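Side-chain contacts in putative anti-sigma factor antagonist TM_1081 (Thermotoga maritima, PDB 3F43), which probably acts as an anti-anti-sigma factor, counteracting an anti-sigma factor and thereby releasing a sigma factor from inhibition: residues D20-L25 with E117-V122; N75-I80 with T103-I108; K95-L100 with V109-T114. All coordinates share one frame; numbering follows the deposited sequence.

Contact 1 (D20-L25 with E117-V122); sequences DDVVIL and EAMEEV
V22, at the start of strand 22-25, and V122, near the end of helix 115-123, bring the two backbones to their nearest approach, 8.5 Å from CA to CA, a separation bridged entirely by side chains. No hydrogen bond crosses the contact; about 166 Å² of surface is buried between the two segments, counting both sides. A single methyl of the strand, V22 CG2, makes both of the close contacts. V22 CG2 lies 3.8 Å from V122 CG1, the two valines set side by side and running antiparallel. V122 CG1 stands between the backbone N and the carbonyl carbon (chi1 86°), while CG2 of that residue is anti to N. From one helical turn earlier comes M119, a selenomethionine. Its chain bends at chi2 (-65°) and again about the CG-SE bond, which carries the end of the side chain nearer the strand than its CB direction would suggest. M119 is modelled in two conformers; in one, CE sits 4.0 Å from V22 CG2, a detail less certain than the valine pair. V23 and L25 point to the other face of the sheet, where helix 36-48 covers them. M119 and A118 also pack on F56 of strand 54-58, and V122 on F86 of strand 86-90, so the helix spans several strands. This is the SpoIIAA-like fold of STAS domains, in which the last helix packs on the sheet face opposite helix 36-48.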
loop_
_atom_site.group_PDB
_atom_site.type_symbol
_atom_site.label_atom_id
_atom_site.label_comp_id
_atom_site.label_asym_id
_atom_site.label_seq_id
_atom_site.Cartn_x
_atom_site.Cartn_y
_atom_site.Cartn_z
ATOM N N ASP A 20 25.562 -13.446 -4.388
ATOM C CA ASP A 20 25.133 -14.765 -3.863
ATOM C C ASP A 20 23.612 -14.956 -3.955
ATOM O O ASP A 20 22.943 -15.208 -2.942
ATOM C CB ASP A 20 25.534 -14.919 -2.380
ATOM C CG ASP A 20 27.032 -14.803 -2.153
ATOM O OD1 ASP A 20 27.808 -15.173 -3.066
ATOM O OD2 ASP A 20 27.421 -14.339 -1.050
ATOM N N ASP A 21 23.063 -14.826 -5.157
ATOM C CA ASP A 21 21.626 -15.025 -5.387
ATOM C C ASP A 21 20.696 -14.055 -4.637
ATOM O O ASP A 21 19.496 -14.304 -4.569
ATOM C CB ASP A 21 21.221 -16.498 -5.104
ATOM C CG ASP A 21 20.909 -16.767 -3.632
ATOM N N VAL A 22 21.243 -12.979 -4.061
ATOM C CA VAL A 22 20.443 -11.931 -3.437
ATOM C C VAL A 22 20.492 -10.657 -4.293
ATOM O O VAL A 22 21.585 -10.169 -4.609
ATOM C CB VAL A 22 20.921 -11.613 -1.998
ATOM C CG1 VAL A 22 20.102 -10.509 -1.378
ATOM C CG2 VAL A 22 20.815 -12.833 -1.127
ATOM N N VAL A 23 19.312 -10.126 -4.642
ATOM C CA VAL A 23 19.203 -8.869 -5.355
ATOM C C VAL A 23 19.175 -7.732 -4.347
ATOM O O VAL A 23 18.251 -7.630 -3.532
ATOM C CB VAL A 23 17.968 -8.799 -6.260
ATOM C CG1 VAL A 23 17.950 -7.466 -7.014
ATOM C CG2 VAL A 23 17.848 -9.998 -7.170
ATOM N N ILE A 24 20.204 -6.883 -4.384
ATOM C CA ILE A 24 20.312 -5.764 -3.454
ATOM C C ILE A 24 19.932 -4.496 -4.223
ATOM O O ILE A 24 20.688 -4.012 -5.109
ATOM C CB ILE A 24 21.728 -5.647 -2.874
ATOM C CG1 ILE A 24 22.191 -6.994 -2.275
ATOM C CG2 ILE A 24 21.779 -4.499 -1.825
ATOM C CD1 ILE A 24 23.618 -6.982 -1.705
ATOM N N LEU A 25 18.738 -3.992 -3.918
ATOM C CA LEU A 25 18.203 -2.801 -4.560
ATOM C C LEU A 25 18.608 -1.574 -3.765
ATOM O O LEU A 25 18.356 -1.493 -2.557
ATOM C CB LEU A 25 16.666 -2.851 -4.619
ATOM C CG LEU A 25 16.039 -4.052 -5.330
ATOM C CD1 LEU A 25 14.493 -4.090 -5.099
ATOM C CD2 LEU A 25 16.460 -4.116 -6.804
ATOM N N GLU A 117 24.326 -7.295 8.138
ATOM C CA GLU A 117 23.364 -7.966 9.012
ATOM C C GLU A 117 22.338 -8.766 8.219
ATOM O O GLU A 117 22.031 -9.905 8.563
ATOM C CB GLU A 117 22.654 -6.955 9.906
ATOM C CG GLU A 117 23.578 -6.321 10.950
ATOM C CD GLU A 117 22.998 -5.037 11.568
ATOM O OE1 GLU A 117 21.853 -4.653 11.241
ATOM O OE2 GLU A 117 23.707 -4.412 12.381
ATOM N N ALA A 118 21.805 -8.173 7.156
ATOM C CA ALA A 118 20.822 -8.857 6.295
ATOM C C ALA A 118 21.435 -10.091 5.630
ATOM O O ALA A 118 20.794 -11.150 5.524
ATOM C CB ALA A 118 20.239 -7.885 5.220
HETATM N N MSE A 119 22.667 -9.951 5.164
HETATM C CA MSE A 119 23.353 -11.050 4.478
HETATM C C MSE A 119 23.528 -12.222 5.441
HETATM O O MSE A 119 23.307 -13.383 5.080
HETATM C CB MSE A 119 24.725 -10.631 3.939
HETATM C CG MSE A 119 24.706 -9.779 2.679
HETATM SE SE MSE A 119 24.004 -10.606 1.021
HETATM C CE MSE A 119 23.780 -12.476 1.587
ATOM N N GLU A 120 23.894 -11.903 6.674
ATOM C CA GLU A 120 24.047 -12.930 7.695
ATOM C C GLU A 120 22.754 -13.724 7.926
ATOM O O GLU A 120 22.809 -14.947 8.099
ATOM C CB GLU A 120 24.549 -12.302 8.990
ATOM C CG GLU A 120 26.018 -11.899 8.920
ATOM C CD GLU A 120 26.435 -10.948 10.040
ATOM O OE1 GLU A 120 25.661 -10.801 11.023
ATOM O OE2 GLU A 120 27.534 -10.344 9.922
ATOM N N GLU A 121 21.603 -13.058 7.934
ATOM C CA GLU A 121 20.326 -13.765 8.072
ATOM C C GLU A 121 20.023 -14.675 6.872
ATOM O O GLU A 121 19.646 -15.832 7.048
ATOM C CB GLU A 121 19.155 -12.798 8.285
ATOM C CG GLU A 121 17.783 -13.507 8.304
ATOM C CD GLU A 121 17.568 -14.418 9.509
ATOM O OE1 GLU A 121 18.484 -14.543 10.362
ATOM O OE2 GLU A 121 16.461 -15.006 9.598
ATOM N N VAL A 122 20.193 -14.158 5.659
ATOM C CA VAL A 122 19.815 -14.907 4.458
ATOM C C VAL A 122 20.706 -16.146 4.246
ATOM O O VAL A 122 20.270 -17.137 3.659
ATOM C CB VAL A 122 19.772 -13.985 3.189
ATOM C CG1 VAL A 122 21.137 -13.865 2.565
ATOM C CG2 VAL A 122 18.749 -14.515 2.173
#

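Contact 2 (N75-I80 with T103-I108); sequences NILKSI and TNLDRI
I80 N bonds I76 O at 2.9 Å, the shortest polar bond within either segment, and belongs to helix 67-83, from which L77 projects towards L105 and I108. No hydrogen bond crosses the contact. On the other side the backbone folds into a short turn: I108 N reaches L105 O at 3.0 Å, and R107 N bonds N104 O at the same length. The turn thus brings the ends of L105 and I108 together beside L77. Side chain to side chain the meeting is apolar and modest, burying about 102 Å² over both sides. L77 extends from the helix with CG anti to the backbone N (chi1 177°), and its CD2 touches both partners: I108 CD1 at 3.8 Å and L105 CD1 at 4.0 Å. The leucine lies nearly perpendicular to I108 and runs antiparallel alongside L105. I108 sends CG1 and CD1 towards the leucine. L105 has an unusual chi2 of 31°, away from the staggered values; its CB leaves the backbone to one side of the line to L77, and the end of the chain comes round to it. F68 of the second subunit packs on I108, and S67 of that subunit, a phosphoserine by similarity but unmodified here, packs on L105, placing this contact beside the dimer interface. Within the chain, the turn between helix 94-102 and strand 110-112 lies against helix 67-83, with L105 also on L70, I73 and L100, while L77 rests on F87 of strand 86-90.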
loop_
_atom_site.group_PDB
_atom_site.type_symbol
_atom_site.label_atom_id
_atom_site.label_comp_id
_atom_site.label_asym_id
_atom_site.label_seq_id
_atom_site.Cartn_x
_atom_site.Cartn_y
_atom_site.Cartn_z
ATOM N N ASN A 75 3.421 -5.155 -2.240
ATOM C CA ASN A 75 3.311 -6.039 -3.390
ATOM C C ASN A 75 4.513 -6.962 -3.505
ATOM O O ASN A 75 4.381 -8.148 -3.835
ATOM C CB ASN A 75 3.155 -5.230 -4.668
ATOM C CG ASN A 75 1.750 -4.720 -4.858
ATOM O OD1 ASN A 75 0.783 -5.371 -4.482
ATOM N ND2 ASN A 75 1.644 -3.552 -5.468
ATOM N N ILE A 76 5.699 -6.433 -3.259
ATOM C CA ILE A 76 6.924 -7.246 -3.263
ATOM C C ILE A 76 6.894 -8.315 -2.163
ATOM O O ILE A 76 7.201 -9.506 -2.392
ATOM C CB ILE A 76 8.207 -6.366 -3.127
ATOM C CG1 ILE A 76 8.348 -5.472 -4.344
ATOM C CG2 ILE A 76 9.491 -7.219 -2.966
ATOM C CD1 ILE A 76 9.378 -4.344 -4.141
ATOM N N LEU A 77 6.490 -7.874 -0.989
ATOM C CA LEU A 77 6.373 -8.763 0.143
ATOM C C LEU A 77 5.412 -9.917 -0.134
ATOM O O LEU A 77 5.715 -11.080 0.171
ATOM C CB LEU A 77 5.896 -7.991 1.372
ATOM C CG LEU A 77 5.669 -8.815 2.626
ATOM C CD1 LEU A 77 6.904 -9.697 3.036
ATOM C CD2 LEU A 77 5.279 -7.890 3.748
ATOM N N LYS A 78 4.255 -9.599 -0.727
ATOM C CA LYS A 78 3.261 -10.606 -1.082
ATOM C C LYS A 78 3.826 -11.616 -2.065
ATOM O O LYS A 78 3.659 -12.808 -1.894
ATOM C CB LYS A 78 2.008 -9.946 -1.679
ATOM C CG LYS A 78 1.125 -9.278 -0.652
ATOM C CD LYS A 78 0.066 -8.328 -1.302
ATOM C CE LYS A 78 -0.979 -9.037 -2.112
ATOM N NZ LYS A 78 -2.096 -8.069 -2.468
ATOM N N SER A 79 4.530 -11.131 -3.087
ATOM C CA SER A 79 5.090 -12.031 -4.085
ATOM C C SER A 79 6.109 -12.959 -3.440
ATOM O O SER A 79 6.106 -14.184 -3.661
ATOM C CB SER A 79 5.754 -11.235 -5.208
ATOM O OG SER A 79 6.416 -12.087 -6.104
ATOM N N ILE A 80 7.020 -12.362 -2.665
ATOM C CA ILE A 80 8.080 -13.144 -2.053
ATOM C C ILE A 80 7.542 -14.161 -1.006
ATOM O O ILE A 80 7.985 -15.316 -0.958
ATOM C CB ILE A 80 9.224 -12.252 -1.501
ATOM C CG1 ILE A 80 9.945 -11.597 -2.688
ATOM C CG2 ILE A 80 10.185 -13.059 -0.663
ATOM C CD1 ILE A 80 11.078 -10.613 -2.285
ATOM N N THR A 103 2.501 1.522 10.683
ATOM C CA THR A 103 1.701 0.670 9.805
ATOM C C THR A 103 1.919 -0.825 10.069
ATOM O O THR A 103 1.422 -1.652 9.333
ATOM C CB THR A 103 2.033 0.945 8.326
ATOM O OG1 THR A 103 3.397 0.549 8.057
ATOM C CG2 THR A 103 1.858 2.425 7.974
ATOM N N ASN A 104 2.672 -1.134 11.127
ATOM C CA ASN A 104 2.929 -2.509 11.587
ATOM C C ASN A 104 3.745 -3.357 10.604
ATOM O O ASN A 104 3.860 -4.575 10.777
ATOM C CB ASN A 104 1.626 -3.226 11.985
ATOM C CG ASN A 104 1.132 -2.836 13.361
ATOM O OD1 ASN A 104 1.644 -1.920 13.997
ATOM N ND2 ASN A 104 0.089 -3.515 13.808
ATOM N N LEU A 105 4.325 -2.718 9.586
ATOM C CA LEU A 105 5.106 -3.448 8.620
ATOM C C LEU A 105 6.330 -4.090 9.295
ATOM O O LEU A 105 6.754 -5.177 8.925
ATOM C CB LEU A 105 5.479 -2.535 7.458
ATOM C CG LEU A 105 5.903 -3.048 6.121
ATOM C CD1 LEU A 105 5.304 -4.359 5.677
ATOM C CD2 LEU A 105 5.655 -1.853 5.129
ATOM N N ASP A 106 6.846 -3.438 10.336
ATOM C CA ASP A 106 7.950 -3.997 11.100
ATOM C C ASP A 106 7.640 -5.284 11.870
ATOM O O ASP A 106 8.548 -5.948 12.380
ATOM C CB ASP A 106 8.605 -2.940 11.992
ATOM C CG ASP A 106 7.691 -2.408 13.082
ATOM O OD1 ASP A 106 6.497 -2.790 13.186
ATOM O OD2 ASP A 106 8.187 -1.545 13.830
ATOM N N ARG A 107 6.351 -5.652 11.938
ATOM C CA ARG A 107 5.911 -6.935 12.485
ATOM C C ARG A 107 5.896 -8.084 11.461
ATOM O O ARG A 107 5.843 -9.246 11.855
ATOM C CB ARG A 107 4.524 -6.800 13.145
ATOM C CG ARG A 107 4.503 -5.762 14.249
ATOM C CD ARG A 107 3.087 -5.547 14.791
ATOM N NE ARG A 107 3.048 -4.425 15.732
ATOM C CZ ARG A 107 2.025 -4.160 16.552
ATOM N NH1 ARG A 107 0.934 -4.932 16.570
ATOM N NH2 ARG A 107 2.095 -3.110 17.365
ATOM N N ILE A 108 5.924 -7.771 10.171
ATOM C CA ILE A 108 5.749 -8.756 9.109
ATOM C C ILE A 108 6.868 -8.837 8.055
ATOM O O ILE A 108 6.816 -9.704 7.183
ATOM C CB ILE A 108 4.376 -8.581 8.407
ATOM C CG1 ILE A 108 4.218 -7.218 7.739
ATOM C CG2 ILE A 108 3.209 -8.823 9.439
ATOM C CD1 ILE A 108 3.019 -7.146 6.700
#

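Contact 3 (K95-L100 with V109-T114); sequences KVERVL and VKIYDT
V109 leads into strand 110-112 and I111, the one residue of 109-114 whose side chain meets E97 and L100; V109 itself turns to F87 and L89. K110 follows, its backbone paired with L89 of the neighbouring parallel strand. I111 then points at helix 94-102, with CG1 anti to the carbonyl carbon (chi1 -59°), and its CD1 does the touching. That methyl meets L100 CD1 at 3.8 Å, the two side chains set at a slant, and lies 3.9 Å from E97 OE1, a carboxylate oxygen over a methyl with no bond between them. E97 bends at chi2 (53°), which brings its carboxylate back towards the strand. The contact closes the beta-alpha-beta unit of strand 86-90, helix 94-102 and strand 110-112, fastening the helix to the edge strand that follows it. E97 OE2 also lies near D106 OD2, and such crowding of acids could raise the proton affinity of one of them. Y112, next along, directs its ring to the other face, against A118 and E121 of helix 115-123. D113 O accepts a bond from S91 OG, and T114 takes the N-cap position of that helix, its N weakly bonded to E117 OE1.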
loop_
_atom_site.group_PDB
_atom_site.type_symbol
_atom_site.label_atom_id
_atom_site.label_comp_id
_atom_site.label_asym_id
_atom_site.label_seq_id
_atom_site.Cartn_x
_atom_site.Cartn_y
_atom_site.Cartn_z
ATOM N N LYS A 95 12.337 8.873 9.686
ATOM C CA LYS A 95 11.032 9.169 9.092
ATOM C C LYS A 95 10.392 7.906 8.475
ATOM O O LYS A 95 9.190 7.629 8.648
ATOM C CB LYS A 95 11.217 10.245 8.017
ATOM C CG LYS A 95 9.945 10.929 7.538
ATOM C CD LYS A 95 10.261 11.962 6.458
ATOM N N VAL A 96 11.196 7.142 7.742
ATOM C CA VAL A 96 10.728 5.910 7.130
ATOM C C VAL A 96 10.432 4.866 8.210
ATOM O O VAL A 96 9.379 4.215 8.176
ATOM C CB VAL A 96 11.755 5.398 6.071
ATOM C CG1 VAL A 96 11.373 3.987 5.549
ATOM C CG2 VAL A 96 11.849 6.430 4.914
ATOM N N GLU A 97 11.320 4.694 9.169
ATOM C CA GLU A 97 11.075 3.715 10.220
ATOM C C GLU A 97 9.799 4.028 11.028
ATOM O O GLU A 97 9.127 3.115 11.501
ATOM C CB GLU A 97 12.276 3.604 11.170
ATOM C CG GLU A 97 12.010 2.693 12.378
ATOM C CD GLU A 97 11.492 1.287 11.982
ATOM O OE1 GLU A 97 12.064 0.707 11.022
ATOM O OE2 GLU A 97 10.510 0.774 12.616
ATOM N N ARG A 98 9.481 5.316 11.200
ATOM C CA ARG A 98 8.250 5.700 11.902
ATOM C C ARG A 98 7.020 5.221 11.138
ATOM O O ARG A 98 6.072 4.694 11.728
ATOM C CB ARG A 98 8.218 7.215 12.099
ATOM C CG ARG A 98 7.071 7.748 12.931
ATOM C CD ARG A 98 7.353 9.191 13.358
ATOM N NE ARG A 98 8.475 9.265 14.314
ATOM C CZ ARG A 98 9.697 9.775 14.084
ATOM N NH1 ARG A 98 10.043 10.319 12.912
ATOM N NH2 ARG A 98 10.599 9.746 15.057
ATOM N N VAL A 99 7.057 5.348 9.806
ATOM C CA VAL A 99 5.955 4.862 8.976
ATOM C C VAL A 99 5.884 3.333 9.069
ATOM O O VAL A 99 4.785 2.780 9.188
ATOM C CB VAL A 99 6.049 5.360 7.527
ATOM C CG1 VAL A 99 5.099 4.556 6.592
ATOM C CG2 VAL A 99 5.786 6.876 7.491
ATOM N N LEU A 100 7.044 2.659 9.011
ATOM C CA LEU A 100 7.095 1.178 9.051
ATOM C C LEU A 100 6.522 0.655 10.366
ATOM O O LEU A 100 5.865 -0.366 10.399
ATOM C CB LEU A 100 8.531 0.670 8.841
ATOM C CG LEU A 100 9.182 0.935 7.483
ATOM C CD1 LEU A 100 10.667 0.459 7.483
ATOM C CD2 LEU A 100 8.405 0.309 6.312
ATOM N N VAL A 109 7.836 -7.923 8.110
ATOM C CA VAL A 109 8.998 -7.977 7.222
ATOM C C VAL A 109 10.235 -7.699 8.079
ATOM O O VAL A 109 10.224 -6.870 8.993
ATOM C CB VAL A 109 8.871 -7.000 6.023
ATOM C CG1 VAL A 109 8.934 -5.571 6.479
ATOM C CG2 VAL A 109 9.965 -7.281 4.951
ATOM N N LYS A 110 11.301 -8.438 7.782
ATOM C CA LYS A 110 12.591 -8.243 8.424
ATOM C C LYS A 110 13.154 -6.894 8.042
ATOM O O LYS A 110 13.063 -6.477 6.896
ATOM C CB LYS A 110 13.583 -9.342 8.029
ATOM C CG LYS A 110 13.272 -10.692 8.624
ATOM C CD LYS A 110 13.621 -10.738 10.112
ATOM N N ILE A 111 13.683 -6.212 9.039
ATOM C CA ILE A 111 14.306 -4.910 8.866
ATOM C C ILE A 111 15.650 -4.920 9.562
ATOM O O ILE A 111 15.763 -5.323 10.742
ATOM C CB ILE A 111 13.457 -3.775 9.466
ATOM C CG1 ILE A 111 12.065 -3.700 8.826
ATOM C CG2 ILE A 111 14.215 -2.448 9.355
ATOM C CD1 ILE A 111 11.114 -2.732 9.544
ATOM N N TYR A 112 16.698 -4.530 8.827
ATOM C CA TYR A 112 18.041 -4.555 9.352
ATOM C C TYR A 112 18.666 -3.195 9.200
ATOM O O TYR A 112 18.391 -2.482 8.253
ATOM C CB TYR A 112 18.920 -5.592 8.640
ATOM C CG TYR A 112 18.410 -7.007 8.752
ATOM C CD1 TYR A 112 18.583 -7.738 9.918
ATOM C CD2 TYR A 112 17.741 -7.612 7.694
ATOM C CE1 TYR A 112 18.092 -9.033 10.023
ATOM C CE2 TYR A 112 17.243 -8.897 7.795
ATOM C CZ TYR A 112 17.426 -9.601 8.953
ATOM O OH TYR A 112 16.922 -10.870 9.041
ATOM N N ASP A 113 19.576 -2.877 10.107
ATOM C CA ASP A 113 20.272 -1.593 10.085
ATOM C C ASP A 113 21.283 -1.529 8.941
ATOM O O ASP A 113 21.519 -0.444 8.405
ATOM C CB ASP A 113 21.011 -1.326 11.385
ATOM C CG ASP A 113 20.099 -0.958 12.535
ATOM O OD1 ASP A 113 18.928 -0.572 12.317
ATOM O OD2 ASP A 113 20.602 -1.036 13.679
ATOM N N THR A 114 21.852 -2.676 8.570
ATOM C CA THR A 114 22.954 -2.738 7.602
ATOM C C THR A 114 22.877 -3.963 6.696
ATOM O O THR A 114 22.237 -4.962 7.031
ATOM C CB THR A 114 24.349 -2.752 8.274
ATOM O OG1 THR A 114 24.603 -4.039 8.878
ATOM C CG2 THR A 114 24.470 -1.633 9.337
#

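In the fold
Contacts 1 and 2 are apolar, contact 3 mostly so, and no hydrogen bond crosses any of them, yet their settings differ. Contact 1 is the more buried and lies on the face of the sheet covered by helix 115-123; contacts 2 and 3 are partly buried, involve helices 67-83 and 94-102, and both adjoin the second subunit. Contacts 2 and 3 are close neighbours, their centres 11 Å apart: D106 of 103-108 packs on I111, and its backbone N probably bonds L100 O. Contact 3 alone brings a charged side chain, E97, to its edge. Contacts 1 and 3 meet through Y112: I111 points to helix 94-102 and Y112 to helix 115-123, so strand 110-112 serves both layers.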